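Local structure of polysaccharide deacetylase-like protein (Bacillus anthracis, 4V33) at residues L185-W190 with V229-M234; V217-K222 with S256-M261. The protein probably removes acetyl groups from a polysaccharide with the help of a zinc ion, and is one of two such proteins required for osmotic stability and cell shape. All coordinates share one frame; numbering follows the deposited sequence.

Contact 1 of 2, residues L185-W190 with V229-M234; sequences LTFERW and VATEYM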
ATOM      1  N   LEU A 185      -5.973   0.670  -0.137  1.00 13.44           N
ATOM      2  CA  LEU A 185      -5.261   1.239  -1.270  1.00 12.76           C
ATOM      3  C   LEU A 185      -5.187   0.260  -2.425  1.00 12.34           C
ATOM      4  O   LEU A 185      -5.380  -0.948  -2.254  1.00 14.59           O
ATOM      5  CB  LEU A 185      -3.828   1.612  -0.881  1.00 14.08           C
ATOM      6  CG  LEU A 185      -3.654   2.687   0.190  1.00 15.62           C
ATOM      7  CD1 LEU A 185      -2.173   2.854   0.507  1.00 19.05           C
ATOM      8  CD2 LEU A 185      -4.269   4.010  -0.257  1.00 16.28           C
ATOM      9  N   THR A 186      -4.900   0.802  -3.603  1.00 14.95           N
ATOM     10  CA  THR A 186      -4.542   0.004  -4.775  1.00 13.43           C
ATOM     11  C   THR A 186      -3.210   0.533  -5.291  1.00 13.37           C
ATOM     12  O   THR A 186      -2.727   1.553  -4.808  1.00 15.54           O
ATOM     13  CB  THR A 186      -5.619   0.078  -5.879  1.00 15.22           C
ATOM     14  OG1 THR A 186      -5.875   1.447  -6.230  1.00 18.25           O
ATOM     15  CG2 THR A 186      -6.914  -0.565  -5.396  1.00 16.03           C
ATOM     16  N   PHE A 187      -2.610  -0.121  -6.282  1.00 14.21           N
ATOM     17  CA  PHE A 187      -1.239   0.226  -6.662  1.00 14.03           C
ATOM     18  C   PHE A 187      -1.080   1.595  -7.321  1.00 17.41           C
ATOM     19  O   PHE A 187       0.019   2.140  -7.360  1.00 17.44           O
ATOM     20  CB  PHE A 187      -0.598  -0.900  -7.496  1.00 16.00           C
ATOM     21  CG  PHE A 187      -0.283  -2.112  -6.677  1.00 17.34           C
ATOM     22  CD1 PHE A 187       0.797  -2.104  -5.801  1.00 17.39           C
ATOM     23  CD2 PHE A 187      -1.101  -3.237  -6.722  1.00 16.31           C
ATOM     24  CE1 PHE A 187       1.078  -3.200  -5.009  1.00 19.44           C
ATOM     25  CE2 PHE A 187      -0.828  -4.343  -5.928  1.00 18.19           C
ATOM     26  CZ  PHE A 187       0.262  -4.326  -5.069  1.00 20.04           C
ATOM     27  N   GLU A 188      -2.180   2.164  -7.801  1.00 16.49           N
ATOM     28  CA  GLU A 188      -2.163   3.541  -8.288  1.00 17.15           C
ATOM     29  C   GLU A 188      -1.787   4.533  -7.182  1.00 17.37           C
ATOM     30  O   GLU A 188      -1.354   5.652  -7.469  1.00 21.47           O
ATOM     31  CB  GLU A 188      -3.523   3.927  -8.869  1.00 20.85           C
ATOM     32  CG  GLU A 188      -3.920   3.127 -10.093  1.00 20.43           C
ATOM     33  CD  GLU A 188      -4.617   1.820  -9.760  1.00 19.29           C
ATOM     34  OE1 GLU A 188      -4.699   1.451  -8.565  1.00 19.78           O
ATOM     35  OE2 GLU A 188      -5.104   1.173 -10.711  1.00 20.93           O
ATOM     36  N   ARG A 189      -1.949   4.120  -5.928  1.00 17.21           N
ATOM     37  CA  ARG A 189      -1.596   4.968  -4.790  1.00 16.67           C
ATOM     38  C   ARG A 189      -0.433   4.390  -4.002  1.00 16.99           C
ATOM     39  O   ARG A 189      -0.344   4.598  -2.793  1.00 18.17           O
ATOM     40  CB  ARG A 189      -2.799   5.163  -3.871  1.00 17.22           C
ATOM     41  CG  ARG A 189      -3.864   6.070  -4.452  1.00 19.66           C
ATOM     42  CD  ARG A 189      -4.952   6.314  -3.410  1.00 19.59           C
ATOM     43  NE  ARG A 189      -4.480   7.163  -2.322  1.00 19.60           N
ATOM     44  CZ  ARG A 189      -5.177   7.412  -1.217  1.00 19.65           C
ATOM     45  NH1 ARG A 189      -6.371   6.859  -1.043  1.00 19.25           N
ATOM     46  NH2 ARG A 189      -4.683   8.219  -0.286  1.00 21.91           N
ATOM     47  N   TRP A 190       0.457   3.657  -4.673  1.00 16.40           N
ATOM     48  CA  TRP A 190       1.632   3.116  -3.994  1.00 16.35           C
ATOM     49  C   TRP A 190       2.433   4.226  -3.308  1.00 18.28           C
ATOM     50  O   TRP A 190       2.972   4.037  -2.211  1.00 17.94           O
ATOM     51  CB  TRP A 190       2.545   2.355  -4.968  1.00 18.01           C
ATOM     52  CG  TRP A 190       3.671   1.702  -4.244  1.00 17.00           C
ATOM     53  CD1 TRP A 190       4.994   2.035  -4.299  1.00 18.10           C
ATOM     54  CD2 TRP A 190       3.563   0.626  -3.317  1.00 16.77           C
ATOM     55  NE1 TRP A 190       5.717   1.220  -3.459  1.00 18.80           N
ATOM     56  CE2 TRP A 190       4.861   0.346  -2.846  1.00 18.94           C
ATOM     57  CE3 TRP A 190       2.490  -0.132  -2.832  1.00 17.51           C
ATOM     58  CZ2 TRP A 190       5.115  -0.661  -1.918  1.00 17.41           C
ATOM     59  CZ3 TRP A 190       2.741  -1.128  -1.912  1.00 19.00           C
ATOM     60  CH2 TRP A 190       4.045  -1.385  -1.466  1.00 18.36           C
ATOM     61  N   VAL A 229     -11.333   0.371  -1.642  1.00 15.50           N
ATOM     62  CA  VAL A 229     -10.849  -0.002  -2.967  1.00 14.94           C
ATOM     63  C   VAL A 229     -10.204  -1.378  -2.872  1.00 14.96           C
ATOM     64  O   VAL A 229      -9.885  -1.849  -1.779  1.00 15.32           O
ATOM     65  CB  VAL A 229      -9.829   1.010  -3.536  1.00 14.87           C
ATOM     66  CG1 VAL A 229     -10.499   2.353  -3.814  1.00 16.72           C
ATOM     67  CG2 VAL A 229      -8.649   1.167  -2.594  1.00 17.50           C
ATOM     68  N   ALA A 230     -10.021  -2.033  -4.016  1.00 14.00           N
ATOM     69  CA  ALA A 230      -9.397  -3.345  -4.040  1.00 13.41           C
ATOM     70  C   ALA A 230      -8.825  -3.632  -5.414  1.00 12.98           C
ATOM     71  O   ALA A 230      -9.189  -2.979  -6.392  1.00 14.91           O
ATOM     72  CB  ALA A 230     -10.420  -4.438  -3.663  1.00 14.57           C
ATOM     73  N   THR A 231      -7.929  -4.612  -5.471  1.00 12.77           N
ATOM     74  CA  THR A 231      -7.299  -5.030  -6.726  1.00 12.28           C
ATOM     75  C   THR A 231      -7.819  -6.406  -7.127  1.00 13.32           C
ATOM     76  O   THR A 231      -7.868  -7.321  -6.307  1.00 13.43           O
ATOM     77  CB  THR A 231      -5.776  -5.122  -6.557  1.00 12.39           C
ATOM     78  OG1 THR A 231      -5.257  -3.825  -6.230  1.00 14.25           O
ATOM     79  CG2 THR A 231      -5.109  -5.626  -7.834  1.00 13.92           C
ATOM     80  N   GLU A 232      -8.215  -6.543  -8.390  1.00 12.51           N
ATOM     81  CA  GLU A 232      -8.599  -7.833  -8.937  1.00 14.46           C
ATOM     82  C   GLU A 232      -7.527  -8.220  -9.935  1.00 13.54           C
ATOM     83  O   GLU A 232      -7.249  -7.462 -10.860  1.00 15.58           O
ATOM     84  CB  GLU A 232      -9.941  -7.723  -9.664  1.00 14.74           C
ATOM     85  CG  GLU A 232     -10.360  -9.011 -10.383  1.00 15.30           C
ATOM     86  CD  GLU A 232     -10.765 -10.089  -9.407  1.00 16.11           C
ATOM     87  OE1 GLU A 232     -11.748  -9.855  -8.665  1.00 16.13           O
ATOM     88  OE2 GLU A 232     -10.095 -11.148  -9.365  1.00 17.14           O
ATOM     89  N   TYR A 233      -6.912  -9.381  -9.740  1.00 12.05           N
ATOM     90  CA  TYR A 233      -5.941  -9.879 -10.703  1.00 11.96           C
ATOM     91  C   TYR A 233      -6.652 -10.858 -11.633  1.00 12.55           C
ATOM     92  O   TYR A 233      -6.939 -11.989 -11.261  1.00 13.75           O
ATOM     93  CB  TYR A 233      -4.803 -10.588  -9.988  1.00 13.44           C
ATOM     94  CG  TYR A 233      -3.894  -9.742  -9.109  1.00 13.04           C
ATOM     95  CD1 TYR A 233      -2.979  -8.852  -9.666  1.00 13.21           C
ATOM     96  CD2 TYR A 233      -3.909  -9.892  -7.723  1.00 13.72           C
ATOM     97  CE1 TYR A 233      -2.110  -8.114  -8.860  1.00 14.37           C
ATOM     98  CE2 TYR A 233      -3.048  -9.168  -6.912  1.00 14.62           C
ATOM     99  CZ  TYR A 233      -2.145  -8.297  -7.488  1.00 14.68           C
ATOM    100  OH  TYR A 233      -1.281  -7.594  -6.689  1.00 15.16           O
ATOM    101  N   MET A 234      -6.928 -10.406 -12.852  1.00 13.60           N
ATOM    102  CA  MET A 234      -7.773 -11.129 -13.794  1.00 13.77           C
ATOM    103  C   MET A 234      -6.969 -12.074 -14.678  1.00 13.45           C
ATOM    104  O   MET A 234      -5.962 -11.667 -15.269  1.00 14.86           O
ATOM    105  CB  MET A 234      -8.483 -10.103 -14.689  1.00 16.33           C
ATOM    106  CG  MET A 234      -9.435 -10.696 -15.716  1.00 15.19           C
ATOM    107  SD  MET A 234     -11.005 -11.105 -14.926  1.00 16.04           S
ATOM    108  CE  MET A 234     -11.348 -12.708 -15.668  1.00 16.31           C
TER
HETATM  109  O   HOH W   1      -7.391  -2.351  -0.879  1.00 14.20           O
HETATM  110  O   HOH W   2      -5.396  -3.497  -3.497  1.00 14.27           O
HETATM  111  O   HOH W   3      -3.885  -2.103  -7.988  0.98 16.21           O

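Contact 2 of 2, residues V217-K222 with S256-M261; sequences VLQKLK and SGIFSM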
ATOM      1  N   VAL A 217     -20.418  -6.198  -1.429  1.00 17.08           N
ATOM      2  CA  VAL A 217     -20.139  -5.989  -0.007  1.00 14.91           C
ATOM      3  C   VAL A 217     -19.400  -4.667   0.187  1.00 15.49           C
ATOM      4  O   VAL A 217     -19.712  -3.886   1.089  1.00 17.66           O
ATOM      5  CB  VAL A 217     -19.310  -7.149   0.575  1.00 15.82           C
ATOM      6  CG1 VAL A 217     -18.689  -6.759   1.909  1.00 16.37           C
ATOM      7  CG2 VAL A 217     -20.175  -8.406   0.719  1.00 18.59           C
ATOM      8  N   LEU A 218     -18.416  -4.410  -0.669  1.00 17.04           N
ATOM      9  CA  LEU A 218     -17.683  -3.150  -0.586  1.00 17.64           C
ATOM     10  C   LEU A 218     -18.566  -1.925  -0.872  1.00 17.24           C
ATOM     11  O   LEU A 218     -18.427  -0.881  -0.219  1.00 17.72           O
ATOM     12  CB  LEU A 218     -16.446  -3.186  -1.489  1.00 15.11           C
ATOM     13  CG  LEU A 218     -15.371  -4.188  -1.054  1.00 15.32           C
ATOM     14  CD1 LEU A 218     -14.233  -4.219  -2.083  1.00 16.82           C
ATOM     15  CD2 LEU A 218     -14.840  -3.848   0.341  1.00 17.85           C
ATOM     16  N   GLN A 219     -19.489  -2.051  -1.824  1.00 17.06           N
ATOM     17  CA  GLN A 219     -20.449  -0.979  -2.086  1.00 18.28           C
ATOM     18  C   GLN A 219     -21.322  -0.702  -0.862  1.00 20.81           C
ATOM     19  O   GLN A 219     -21.628   0.449  -0.552  1.00 22.68           O
ATOM     20  CB  GLN A 219     -21.355  -1.335  -3.261  1.00 23.24           C
ATOM     21  CG  GLN A 219     -20.686  -1.271  -4.613  1.00 22.20           C
ATOM     22  CD  GLN A 219     -21.659  -1.570  -5.728  1.00 25.47           C
ATOM     23  OE1 GLN A 219     -22.235  -2.655  -5.782  1.00 28.90           O
ATOM     24  NE2 GLN A 219     -21.873  -0.600  -6.605  1.00 28.54           N
ATOM     25  N   LYS A 220     -21.720  -1.768  -0.176  1.00 20.89           N
ATOM     26  CA  LYS A 220     -22.550  -1.631   1.013  1.00 22.24           C
ATOM     27  C   LYS A 220     -21.806  -0.895   2.126  1.00 21.69           C
ATOM     28  O   LYS A 220     -22.353   0.016   2.750  1.00 23.05           O
ATOM     29  CB  LYS A 220     -23.005  -3.005   1.506  1.00 22.67           C
ATOM     30  CG  LYS A 220     -23.793  -2.961   2.806  1.00 25.62           C
ATOM     31  CD  LYS A 220     -24.115  -4.357   3.309  1.00 26.86           C
ATOM     32  CE  LYS A 220     -24.780  -4.297   4.684  1.00 33.39           C
ATOM     33  NZ  LYS A 220     -25.064  -5.655   5.222  1.00 35.86           N
ATOM     34  N   LEU A 221     -20.560  -1.292   2.367  1.00 19.48           N
ATOM     35  CA  LEU A 221     -19.790  -0.732   3.475  1.00 19.85           C
ATOM     36  C   LEU A 221     -19.314   0.688   3.194  1.00 19.56           C
ATOM     37  O   LEU A 221     -19.052   1.462   4.117  1.00 20.01           O
ATOM     38  CB  LEU A 221     -18.601  -1.638   3.815  1.00 17.23           C
ATOM     39  CG  LEU A 221     -18.989  -3.001   4.398  1.00 20.92           C
ATOM     40  CD1 LEU A 221     -17.759  -3.866   4.645  1.00 19.55           C
ATOM     41  CD2 LEU A 221     -19.789  -2.825   5.677  1.00 26.19           C
ATOM     42  N   LYS A 222     -19.199   1.018   1.912  1.00 22.30           N
ATOM     43  CA  LYS A 222     -18.788   2.352   1.501  1.00 21.71           C
ATOM     44  C   LYS A 222     -19.759   3.402   2.024  1.00 25.92           C
ATOM     45  O   LYS A 222     -20.976   3.248   1.905  1.00 25.40           O
ATOM     46  CB  LYS A 222     -18.686   2.428  -0.025  1.00 24.45           C
ATOM     47  CG  LYS A 222     -18.298   3.803  -0.563  1.00 24.07           C
ATOM     48  CD  LYS A 222     -18.042   3.727  -2.066  1.00 32.19           C
ATOM     49  CE  LYS A 222     -17.783   5.100  -2.667  1.00 42.39           C
ATOM     50  NZ  LYS A 222     -16.538   5.718  -2.138  1.00 46.58           N
ATOM     51  N   SER A 256     -17.097   2.191 -10.754  1.00 23.02           N
ATOM     52  CA  SER A 256     -17.523   2.523  -9.391  1.00 21.53           C
ATOM     53  C   SER A 256     -16.431   3.241  -8.611  1.00 22.84           C
ATOM     54  O   SER A 256     -16.698   3.840  -7.569  1.00 23.91           O
ATOM     55  CB  SER A 256     -17.904   1.257  -8.622  1.00 19.15           C
ATOM     56  OG  SER A 256     -16.746   0.499  -8.289  1.00 19.56           O
ATOM     57  N   GLY A 257     -15.200   3.149  -9.102  1.00 23.90           N
ATOM     58  CA  GLY A 257     -14.054   3.692  -8.401  1.00 23.75           C
ATOM     59  C   GLY A 257     -13.494   2.744  -7.356  1.00 23.77           C
ATOM     60  O   GLY A 257     -12.492   3.049  -6.713  1.00 24.79           O
ATOM     61  N   ILE A 258     -14.133   1.591  -7.184  1.00 17.99           N
ATOM     62  CA  ILE A 258     -13.707   0.647  -6.154  1.00 18.43           C
ATOM     63  C   ILE A 258     -12.576  -0.263  -6.631  1.00 17.79           C
ATOM     64  O   ILE A 258     -11.610  -0.484  -5.912  1.00 17.90           O
ATOM     65  CB  ILE A 258     -14.899  -0.187  -5.600  1.00 17.07           C
ATOM     66  CG1 ILE A 258     -15.900   0.742  -4.900  1.00 20.55           C
ATOM     67  CG2 ILE A 258     -14.414  -1.260  -4.625  1.00 17.53           C
ATOM     68  CD1 ILE A 258     -17.168   0.037  -4.431  1.00 24.51           C
ATOM     69  N   PHE A 259     -12.678  -0.788  -7.846  1.00 15.61           N
ATOM     70  CA  PHE A 259     -11.692  -1.763  -8.281  1.00 16.02           C
ATOM     71  C   PHE A 259     -10.603  -1.241  -9.200  1.00 15.45           C
ATOM     72  O   PHE A 259     -10.850  -0.447 -10.106  1.00 19.32           O
ATOM     73  CB  PHE A 259     -12.368  -2.974  -8.923  1.00 15.98           C
ATOM     74  CG  PHE A 259     -12.819  -3.997  -7.928  1.00 15.52           C
ATOM     75  CD1 PHE A 259     -14.057  -3.887  -7.325  1.00 17.87           C
ATOM     76  CD2 PHE A 259     -11.992  -5.059  -7.577  1.00 15.26           C
ATOM     77  CE1 PHE A 259     -14.475  -4.817  -6.386  1.00 17.08           C
ATOM     78  CE2 PHE A 259     -12.403  -5.993  -6.638  1.00 16.00           C
ATOM     79  CZ  PHE A 259     -13.656  -5.871  -6.049  1.00 15.96           C
ATOM     80  N   SER A 260      -9.396  -1.720  -8.929  1.00 14.93           N
ATOM     81  CA  SER A 260      -8.277  -1.600  -9.851  1.00 16.28           C
ATOM     82  C   SER A 260      -8.122  -2.973 -10.502  1.00 15.21           C
ATOM     83  O   SER A 260      -7.901  -3.968  -9.815  1.00 15.02           O
ATOM     84  CB  SER A 260      -7.015  -1.252  -9.077  1.00 17.40           C
ATOM     85  OG  SER A 260      -5.885  -1.217  -9.928  1.00 19.00           O
ATOM     86  N   MET A 261      -8.253  -3.028 -11.825  1.00 16.07           N
ATOM     87  CA  MET A 261      -8.255  -4.305 -12.536  1.00 15.69           C
ATOM     88  C   MET A 261      -6.868  -4.552 -13.109  1.00 14.82           C
ATOM     89  O   MET A 261      -6.407  -3.827 -13.988  1.00 17.63           O
ATOM     90  CB  MET A 261      -9.310  -4.286 -13.646  1.00 21.72           C
ATOM     91  CG  MET A 261      -9.581  -5.634 -14.307  1.00 25.83           C
ATOM     92  SD  MET A 261     -10.443  -6.801 -13.224  1.00 24.52           S
ATOM     93  CE  MET A 261     -11.561  -5.676 -12.449  1.00 14.99           C
TER

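Contact 1 of 2, residues L185-W190 with V229-M234
The hydroxyl OG1 of Thr231, lying 3.8 Å from the methyl CG2 of Thr186, is held by two waters that tie its strand to the segment 185-190. Water 3 is 2.8 Å from Thr231 OG1 and also accepts from the backbone N of Phe187; water 2 joins the same hydroxyl to Leu185 O. That carbonyl is reached by water 1 as well, which lies 2.7 Å from Val229 O. The two segments make no direct hydrogen bond, and the polar links between them run through water.

Beside these three bridging waters the contact is made by methyl groups and rings. Thr186 has OG1 between its backbone N and carbonyl carbon (chi1 55°), which lets the two branches divide their tasks. CG2 reaches across to Ala230 O at 3.5 Å and to Val229 CG2 at 3.7 Å, while OG1 donates back within its own turn to Glu188 OE1 at 2.6 Å. Threonine suits a place that needs both a methyl and a donor. Val229 CG2 lies against the backbone of Leu185, 3.6 Å from Leu185 C. Further along strand 230-234, Tyr233 crosses Phe187 at about a right angle, with Phe187 CE2 3.4 Å from Tyr233 OH; a weak hydrogen bond to Thr322 gives this buried hydroxyl a polar partner. Thr231 CG2 sits over the centre of one face of the tyrosine ring.

Phe187 also stacks on Phe320 and touches Phe201 and Met341, residues of three different strands, so the short 3-10 turn closes over the inside of the curved parallel sheet, the distorted barrel of polysaccharide deacetylases. Strand 199-206 runs between strands 183-185 and 230-234, bonded to both.

Contact 2 of 2, residues V217-K222 with S256-M261
A hydrophobic seam between helix 211-221 and the entry to strand 259-263 is filled by Ile258, whose two branches meet Leu218 and Gln219 of the helix. With CG1 anti to its carbonyl carbon and CG2 anti to its backbone N (chi1 -64°), Ile258 spreads its methyls to different neighbours. CG2 meets Leu218 CD1 at 3.9 Å. The longer branch, extended at chi2, brings CD1 to the aliphatic CG of Gln219 at 3.8 Å, and the two side chains cross there at about a right angle. A beta-branched residue serves well, since one side chain has to touch two positions on the helix.

Leu218 CD1 reaches Phe259 too, lying 4.3 Å from its CZ, and is thereby shared by consecutive residues of the strand entry. This is the helical layer of a beta/alpha fold: helix 211-221 is the crossover linking the parallel neighbours 199-206 and 230-234, and here it leans past the second of them to 259-263. Leu218 rests on Ala230 of the intervening strand and also touches Met174 of the neighbouring helix 167-179. Phe215, one turn earlier, touches both Ile258 and Phe259.

The surface side of the seam is made by long polar residues that pack through their carbon chains. Lys222, just past the end of the helix, brings CD to 4.5 Å from Ile258 CD1, and its side chain also lies on Lys227 and Pro228.

Ile258 is delivered by a tight turn after helix 247-255. Ser256 OG accepts from Ile258 N at 3.0 Å, with an N-H...O angle of 157°, forming an ST turn; Ser256 OG is also hydrogen-bonded to Met253 O. Gly257 takes a positive phi of 84°, where a beta carbon would press on the carbonyl of Ser256.

How the contacts relate
The centres of the two contacts lie 11 Å apart, on different sides of the neighbouring parallel strands 230-234 and 259-263: contact 1 fills the inside of the curved sheet, contact 2 seats a helix on its outside. Their segments alternate along the chain, in the order 185-190, 217-222, 229-234, 256-261. Ser260 connects them directly, its N 2.8 Å from Ala230 O and its OG 2.6 Å from Glu188 OE2, both probable hydrogen bonds. Val229 CB also packs 3.3 Å from Ile258 O. Strand 259-263 runs on to the zinc ligands His264 and His268, Asp206 ends strand 199-206, and the Tyr233 side chain of contact 1 is about 7 Å from the zinc ion.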